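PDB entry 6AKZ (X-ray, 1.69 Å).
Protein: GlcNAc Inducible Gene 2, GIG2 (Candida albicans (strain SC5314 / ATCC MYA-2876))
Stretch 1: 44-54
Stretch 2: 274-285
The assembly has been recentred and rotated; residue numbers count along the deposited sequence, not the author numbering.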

# COMPACT_ATOMS: atom_id res chain seq x y z
N VAL A 44 19.44 -4.44 18.08
CA VAL A 44 20.60 -5.24 17.81
C VAL A 44 20.40 -5.89 16.43
O VAL A 44 21.25 -5.75 15.59
CB VAL A 44 20.82 -6.29 18.91
CG1 VAL A 44 21.85 -7.33 18.47
CG2 VAL A 44 21.20 -5.59 20.23
N GLU A 45 19.21 -6.45 16.18
CA GLU A 45 18.86 -7.10 14.88
C GLU A 45 18.86 -6.08 13.75
O GLU A 45 19.32 -6.43 12.62
CB GLU A 45 17.51 -7.82 14.88
CG GLU A 45 17.50 -9.07 15.77
CD GLU A 45 18.72 -9.96 15.53
OE1 GLU A 45 18.82 -10.49 14.39
OE2 GLU A 45 19.61 -10.04 16.42
N ILE A 46 18.31 -4.90 14.00
CA ILE A 46 18.30 -3.84 12.99
C ILE A 46 19.76 -3.53 12.54
O ILE A 46 20.05 -3.48 11.32
CB ILE A 46 17.55 -2.60 13.44
CG1 ILE A 46 16.04 -2.85 13.27
CG2 ILE A 46 17.98 -1.36 12.73
CD1 ILE A 46 15.15 -1.66 13.68
N ASN A 47 20.67 -3.38 13.49
CA ASN A 47 22.03 -2.99 13.10
C ASN A 47 22.71 -4.06 12.26
O ASN A 47 23.37 -3.75 11.25
CB ASN A 47 22.85 -2.60 14.32
CG ASN A 47 24.08 -1.79 13.92
OD1 ASN A 47 24.04 -1.00 12.96
ND2 ASN A 47 25.18 -2.03 14.59
N LYS A 48 22.49 -5.31 12.60
CA LYS A 48 23.00 -6.40 11.82
C LYS A 48 22.36 -6.47 10.41
O LYS A 48 23.09 -6.49 9.41
CB LYS A 48 22.81 -7.75 12.48
CG LYS A 48 23.67 -8.03 13.69
CD LYS A 48 23.21 -9.28 14.47
CE LYS A 48 22.80 -10.47 13.61
NZ LYS A 48 23.92 -11.01 12.77
N GLU A 49 21.03 -6.41 10.34
CA GLU A 49 20.35 -6.76 9.08
C GLU A 49 20.43 -5.53 8.17
O GLU A 49 20.60 -5.69 6.96
CB GLU A 49 18.90 -7.13 9.31
CG GLU A 49 18.13 -7.38 8.00
CD GLU A 49 16.77 -8.06 8.14
OE1 GLU A 49 16.74 -9.21 8.63
OE2 GLU A 49 15.71 -7.47 7.71
N PHE A 50 20.32 -4.32 8.72
CA PHE A 50 20.27 -3.11 7.85
C PHE A 50 21.67 -2.79 7.34
O PHE A 50 21.80 -2.29 6.23
CB PHE A 50 19.61 -1.86 8.43
CG PHE A 50 18.13 -1.97 8.72
CD1 PHE A 50 17.41 -3.17 8.54
CD2 PHE A 50 17.46 -0.85 9.18
CE1 PHE A 50 16.06 -3.24 8.86
CE2 PHE A 50 16.10 -0.91 9.44
CZ PHE A 50 15.41 -2.13 9.30
N THR A 51 22.69 -3.16 8.12
CA THR A 51 24.04 -3.15 7.62
C THR A 51 24.17 -4.05 6.41
O THR A 51 24.80 -3.62 5.42
CB THR A 51 25.03 -3.50 8.74
OG1 THR A 51 25.02 -2.48 9.72
CG2 THR A 51 26.47 -3.68 8.21
N GLU A 52 23.70 -5.31 6.49
CA GLU A 52 23.80 -6.23 5.38
C GLU A 52 23.09 -5.64 4.15
O GLU A 52 23.61 -5.63 3.09
CB GLU A 52 23.30 -7.62 5.75
CG GLU A 52 23.26 -8.57 4.61
CD GLU A 52 22.74 -9.98 4.92
OE1 GLU A 52 23.43 -10.65 5.71
OE2 GLU A 52 21.78 -10.53 4.24
N ILE A 53 21.94 -5.01 4.35
CA ILE A 53 21.19 -4.47 3.23
C ILE A 53 22.01 -3.41 2.54
O ILE A 53 22.15 -3.40 1.33
CB ILE A 53 19.84 -3.87 3.64
CG1 ILE A 53 18.93 -4.98 4.10
CG2 ILE A 53 19.27 -3.04 2.47
CD1 ILE A 53 17.59 -4.49 4.66
N ALA A 54 22.50 -2.48 3.34
CA ALA A 54 23.32 -1.34 2.85
C ALA A 54 24.54 -1.86 2.03
O ALA A 54 24.93 -1.26 1.01
CB ALA A 54 23.78 -0.51 4.01
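Stretch 2 (274-285) VLPSLKLSMAYI

Stretch 2 enters as an extended segment at Val274, turns through Leu275 to Ser277, and becomes helical from Leu278 onward. That helix runs against helix 44-54 at 140° between N-to-C directions, with the axes 10.5 Å apart at closest approach, so the register descends: the CA of Leu280 lies nearest that of Ile46 (6.6 Å), the CA of Ser277 nearest that of Phe50 (8.1 Å), and the CA of Pro276 nearest that of Ile53 (8.0 Å).

The principal bump is Leu280. Its CB points toward stretch 1, chi1 m and chi2 t, and the side chain drops as a knob into the hole formed by Glu45, Ile46, Glu49 and Phe50; Leu280 CD1 lies 4.0 Å from Phe50 CE1 and 3.6 Å from Glu49 OE2. One turn on, Tyr284 closes the far end, its CD1 3.7 Å from Ile46 CD1.

Ahead of the helix, the loop supplies the complementary shapes. Leu275 extends CD2 over one face of the Phe50 ring, 4.0 Å from its centroid, a CH-pi contact, while Ser277 OG sits at the ring edge, 3.5 Å from CE1 of Phe50. Ile53 CD1 meets Pro276 CG at 4.0 Å.

A single direct polar bond pins this greasy fit: Ser277 OG donates to Glu49 OE2 at a very short 2.3 Å. A water donates both to that OE2 and to Pro276 O, tying the carboxylate to the turn as well.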

# COMPACT_ATOMS: atom_id res chain seq x y z
N VAL A 274 13.22 1.71 -1.26
CA VAL A 274 12.50 1.00 -0.26
C VAL A 274 13.43 0.58 0.89
O VAL A 274 14.65 0.56 0.71
CB VAL A 274 11.93 -0.33 -0.86
CG1 VAL A 274 10.86 -0.03 -1.88
CG2 VAL A 274 13.00 -1.19 -1.54
N LEU A 275 12.85 0.21 2.00
CA LEU A 275 13.57 -0.42 3.10
C LEU A 275 13.06 -1.84 3.12
O LEU A 275 12.03 -2.12 3.74
CB LEU A 275 13.25 0.29 4.42
CG LEU A 275 14.34 0.26 5.44
CD1 LEU A 275 13.86 1.03 6.68
CD2 LEU A 275 14.65 -1.15 5.76
N PRO A 276 13.81 -2.79 2.53
CA PRO A 276 13.28 -4.09 2.27
C PRO A 276 13.35 -5.03 3.48
O PRO A 276 13.99 -6.12 3.47
CB PRO A 276 14.10 -4.53 1.04
CG PRO A 276 15.46 -3.99 1.37
CD PRO A 276 15.10 -2.58 1.82
N SER A 277 12.79 -4.59 4.61
CA SER A 277 12.77 -5.43 5.77
C SER A 277 11.45 -5.12 6.51
O SER A 277 11.36 -4.19 7.30
CB SER A 277 13.99 -5.12 6.67
OG SER A 277 13.98 -5.92 7.88
N LEU A 278 10.44 -5.97 6.32
CA LEU A 278 9.09 -5.58 6.70
C LEU A 278 8.88 -5.64 8.21
O LEU A 278 8.40 -4.67 8.82
CB LEU A 278 8.08 -6.45 5.90
CG LEU A 278 6.62 -6.24 6.15
CD1 LEU A 278 6.22 -4.80 5.89
CD2 LEU A 278 5.86 -7.18 5.15
N LYS A 279 9.19 -6.78 8.81
CA LYS A 279 9.01 -7.00 10.21
C LYS A 279 9.86 -6.07 11.05
O LYS A 279 9.32 -5.48 12.00
CB LYS A 279 9.29 -8.44 10.62
CG LYS A 279 8.91 -8.83 12.03
CD LYS A 279 9.49 -10.21 12.35
CE LYS A 279 8.71 -11.33 11.73
NZ LYS A 279 9.42 -12.61 11.92
N LEU A 280 11.14 -5.96 10.78
CA LEU A 280 11.97 -5.06 11.59
C LEU A 280 11.52 -3.63 11.47
O LEU A 280 11.52 -2.86 12.46
CB LEU A 280 13.45 -5.20 11.22
CG LEU A 280 14.11 -6.49 11.56
CD1 LEU A 280 15.56 -6.48 11.16
CD2 LEU A 280 13.97 -6.85 13.01
N SER A 281 11.16 -3.22 10.25
CA SER A 281 10.62 -1.90 10.04
C SER A 281 9.42 -1.54 10.95
O SER A 281 9.39 -0.50 11.59
CB SER A 281 10.29 -1.63 8.59
OG SER A 281 11.45 -1.45 7.76
N MET A 282 8.41 -2.38 10.92
CA MET A 282 7.22 -2.10 11.67
C MET A 282 7.38 -2.28 13.20
O MET A 282 6.73 -1.62 13.96
CB MET A 282 6.01 -2.86 11.13
CG MET A 282 5.56 -2.43 9.74
SD MET A 282 5.30 -0.66 9.57
CE MET A 282 4.05 -0.29 10.80
N ALA A 283 8.26 -3.15 13.62
CA ALA A 283 8.55 -3.30 15.05
C ALA A 283 9.12 -1.96 15.48
O ALA A 283 8.75 -1.43 16.49
CB ALA A 283 9.51 -4.44 15.28
N TYR A 284 10.01 -1.38 14.71
CA TYR A 284 10.68 -0.15 15.09
C TYR A 284 9.73 1.04 15.06
O TYR A 284 9.62 1.81 16.04
CB TYR A 284 11.83 0.12 14.12
CG TYR A 284 12.64 1.35 14.45
CD1 TYR A 284 13.71 1.32 15.38
CD2 TYR A 284 12.35 2.56 13.81
CE1 TYR A 284 14.44 2.49 15.63
CE2 TYR A 284 13.09 3.70 14.08
CZ TYR A 284 14.14 3.66 14.96
OH TYR A 284 14.84 4.85 15.17
N ILE A 285 8.95 1.12 14.01
CA ILE A 285 8.01 2.22 13.80
C ILE A 285 6.99 2.20 14.90
O ILE A 285 6.75 3.26 15.50
CB ILE A 285 7.36 2.19 12.41
CG1 ILE A 285 8.44 2.61 11.39
CG2 ILE A 285 6.20 3.15 12.24
CD1 ILE A 285 8.21 2.21 9.95
O HOH W 1 15.08 -8.22 5.17